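PDB 1O8V: fatty acid binding protein homolog from Echinococcus granulosus, which binds fatty acids inside a beta-barrel and has been implicated in the acquisition, storage and transport of lipids in this parasite. Local coordinates for residues Y105-V110 against T118-E123. Numbering follows the deposited sequence.
Sequences YIERVV and TVKVDE. With PLM (palmitic acid), chain B.
Glu107 and Lys120 join across the outer face of an antiparallel beta hairpin in the wall of the fatty-acid-binding protein barrel. The lysine chain, bent at chi3 (-72°) and chi4, rises from the sheet above its own strand, and the extended glutamate chain reaches toward it, so that Lys120 NZ lies 2.7 Å from Glu107 OE2 in a salt bridge, with NZ above the carboxylate plane. NZ also donates to a water that in turn donates to Tyr105 O, linking the ammonium group to the partner backbone. Beneath, Tyr105 and Lys120 form one hydrogen-bonded pair, with Tyr105 N to Lys120 O at 2.9 Å and almost straight (175°). Glu107 and Thr118 form the next, Glu107 N to Thr118 O and Thr118 N to Glu107 O, both 2.8 Å. Between them the non-hydrogen-bonded pair Ile106 and Val119 turns inward; its side chains touch only loosely, Ile106 CG1 to Val119 CG1 4.4 Å. Both line the lipid cavity instead: Val119 CG2 lies 3.8 Å from C2 of the palmitate, and Ile106 CD1 packs against C4 and C5. Ile106 CG2 covers one face of the Arg108 guanidinium, whose NH1 bonds His95 on the adjacent strand 92-98. Extended from CG to NE, Arg108 donates a nearly straight hydrogen bond (174°) from NH2 to palmitate O2, 3.0 Å away in the guanidinium plane. Arg128 NE and Tyr130 OH also hydrogen-bond the ligand.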
loop_
_atom_site.group_PDB
_atom_site.type_symbol
_atom_site.label_atom_id
_atom_site.label_comp_id
_atom_site.label_asym_id
_atom_site.label_seq_id
_atom_site.Cartn_x
_atom_site.Cartn_y
_atom_site.Cartn_z
ATOM N N TYR A 105 1.863 -2.737 -8.851
ATOM C CA TYR A 105 1.381 -3.982 -8.279
ATOM C C TYR A 105 1.910 -4.084 -6.858
ATOM O O TYR A 105 3.114 -4.143 -6.631
ATOM C CB TYR A 105 1.838 -5.188 -9.098
ATOM C CG TYR A 105 1.337 -5.204 -10.511
ATOM C CD1 TYR A 105 0.074 -5.674 -10.821
ATOM C CD2 TYR A 105 2.133 -4.758 -11.549
ATOM C CE1 TYR A 105 -0.370 -5.699 -12.124
ATOM C CE2 TYR A 105 1.698 -4.792 -12.868
ATOM C CZ TYR A 105 0.443 -5.250 -13.148
ATOM O OH TYR A 105 0.033 -5.259 -14.452
ATOM N N ILE A 106 0.996 -4.122 -5.909
ATOM C CA ILE A 106 1.320 -4.274 -4.497
ATOM C C ILE A 106 0.828 -5.659 -4.069
ATOM O O ILE A 106 -0.267 -6.079 -4.420
ATOM C CB ILE A 106 0.634 -3.170 -3.642
ATOM C CG1 ILE A 106 0.952 -1.788 -4.204
ATOM C CG2 ILE A 106 1.046 -3.296 -2.197
ATOM C CD1 ILE A 106 0.048 -0.693 -3.658
ATOM N N GLU A 107 1.660 -6.384 -3.324
ATOM C CA GLU A 107 1.268 -7.662 -2.731
ATOM C C GLU A 107 1.543 -7.541 -1.248
ATOM O O GLU A 107 2.652 -7.181 -0.874
ATOM C CB GLU A 107 2.072 -8.837 -3.316
ATOM C CG GLU A 107 1.953 -9.074 -4.823
ATOM C CD GLU A 107 3.101 -9.921 -5.424
ATOM O OE1 GLU A 107 3.998 -10.395 -4.686
ATOM O OE2 GLU A 107 3.125 -10.118 -6.677
ATOM N N ARG A 108 0.564 -7.844 -0.414
ATOM C CA ARG A 108 0.767 -7.868 1.027
ATOM C C ARG A 108 0.605 -9.287 1.526
ATOM O O ARG A 108 -0.355 -9.949 1.170
ATOM C CB ARG A 108 -0.229 -6.951 1.730
ATOM C CG ARG A 108 -0.017 -5.462 1.379
ATOM C CD ARG A 108 -0.992 -4.506 2.016
ATOM N NE ARG A 108 -0.650 -3.134 1.655
ATOM C CZ ARG A 108 -1.239 -2.442 0.703
ATOM N NH1 ARG A 108 -2.213 -2.949 -0.019
ATOM N NH2 ARG A 108 -0.791 -1.236 0.424
ATOM N N VAL A 109 1.559 -9.735 2.325
ATOM C CA VAL A 109 1.467 -11.060 2.960
ATOM C C VAL A 109 1.766 -10.954 4.440
ATOM O O VAL A 109 2.584 -10.137 4.840
ATOM C CB VAL A 109 2.417 -12.036 2.309
ATOM C CG1 VAL A 109 2.135 -12.130 0.816
ATOM C CG2 VAL A 109 3.865 -11.667 2.553
ATOM N N VAL A 110 1.096 -11.786 5.227
ATOM C CA VAL A 110 1.260 -11.789 6.668
ATOM C C VAL A 110 1.761 -13.161 7.109
ATOM O O VAL A 110 1.230 -14.202 6.717
ATOM C CB VAL A 110 -0.049 -11.480 7.359
ATOM C CG1 VAL A 110 -0.002 -11.846 8.873
ATOM C CG2 VAL A 110 -0.409 -10.022 7.166
ATOM N N THR A 118 5.156 -5.974 -0.893
ATOM C CA THR A 118 6.023 -5.894 -2.075
ATOM C C THR A 118 5.362 -4.966 -3.081
ATOM O O THR A 118 4.196 -5.139 -3.378
ATOM C CB THR A 118 6.178 -7.283 -2.679
ATOM O OG1 THR A 118 6.791 -8.156 -1.720
ATOM C CG2 THR A 118 7.112 -7.286 -3.895
ATOM N N VAL A 119 6.114 -4.001 -3.579
ATOM C CA VAL A 119 5.620 -3.013 -4.525
ATOM C C VAL A 119 6.462 -3.138 -5.782
ATOM O O VAL A 119 7.707 -3.093 -5.733
ATOM C CB VAL A 119 5.749 -1.582 -3.955
ATOM C CG1 VAL A 119 5.166 -0.551 -4.893
ATOM C CG2 VAL A 119 5.107 -1.508 -2.589
ATOM N N LYS A 120 5.784 -3.286 -6.911
ATOM C CA LYS A 120 6.433 -3.489 -8.193
ATOM C C LYS A 120 5.911 -2.505 -9.225
ATOM O O LYS A 120 4.700 -2.324 -9.340
ATOM C CB LYS A 120 6.202 -4.903 -8.685
ATOM C CG LYS A 120 6.905 -5.944 -7.836
ATOM C CD LYS A 120 6.815 -7.306 -8.470
ATOM C CE LYS A 120 5.442 -7.869 -8.377
ATOM N NZ LYS A 120 5.349 -8.754 -7.204
ATOM N N VAL A 121 6.817 -1.908 -9.980
ATOM C CA VAL A 121 6.481 -1.075 -11.143
ATOM C C VAL A 121 7.477 -1.479 -12.208
ATOM O O VAL A 121 8.689 -1.378 -11.975
ATOM C CB VAL A 121 6.608 0.463 -10.837
ATOM C CG1 VAL A 121 6.294 1.295 -12.085
ATOM C CG2 VAL A 121 5.692 0.863 -9.719
ATOM N N ASP A 122 6.975 -1.924 -13.350
ATOM C CA ASP A 122 7.861 -2.573 -14.339
ATOM C C ASP A 122 8.714 -3.633 -13.619
ATOM O O ASP A 122 8.164 -4.447 -12.906
ATOM C CB ASP A 122 8.723 -1.520 -15.035
ATOM C CG ASP A 122 7.919 -0.396 -15.653
ATOM O OD1 ASP A 122 6.800 -0.643 -16.177
ATOM O OD2 ASP A 122 8.351 0.760 -15.678
ATOM N N GLU A 123 10.037 -3.595 -13.802
ATOM C CA GLU A 123 10.966 -4.521 -13.158
ATOM C C GLU A 123 11.449 -4.116 -11.773
ATOM O O GLU A 123 12.195 -4.863 -11.118
ATOM C CB GLU A 123 12.181 -4.743 -14.067
ATOM C CG GLU A 123 13.301 -3.736 -13.920
ATOM C CD GLU A 123 13.065 -2.381 -14.550
ATOM O OE1 GLU A 123 12.011 -2.153 -15.167
ATOM O OE2 GLU A 123 13.990 -1.528 -14.454
HETATM C C1 PLM B . 2.763 0.106 1.437
HETATM O O1 PLM B . 3.734 0.201 2.284
HETATM O O2 PLM B . 1.602 -0.308 1.903
HETATM C C2 PLM B . 3.022 0.463 -0.025
HETATM C C3 PLM B . 2.057 1.509 -0.563
HETATM C C4 PLM B . 2.531 1.939 -1.954
HETATM C C5 PLM B . 1.533 2.900 -2.588
HETATM C C6 PLM B . 1.881 3.265 -4.040
HETATM C C7 PLM B . 3.193 4.024 -4.252
HETATM C C8 PLM B . 2.944 5.511 -4.193
HETATM C C9 PLM B . 4.201 6.363 -4.232
HETATM C CA PLM B . 3.973 7.653 -3.464
HETATM C CB PLM B . 5.006 7.920 -2.401
HETATM C CC PLM B . 4.716 9.150 -1.544
HETATM C CD PLM B . 5.153 8.933 -0.111
HETATM C CE PLM B . 4.036 8.577 0.856
HETATM C CF PLM B . 4.608 8.234 2.228
HETATM C CG PLM B . 3.555 7.851 3.265
HETATM O O HOH W 1 3.989 -6.858 -5.850
HETATM O O HOH W 2 5.096 -9.364 -0.065
#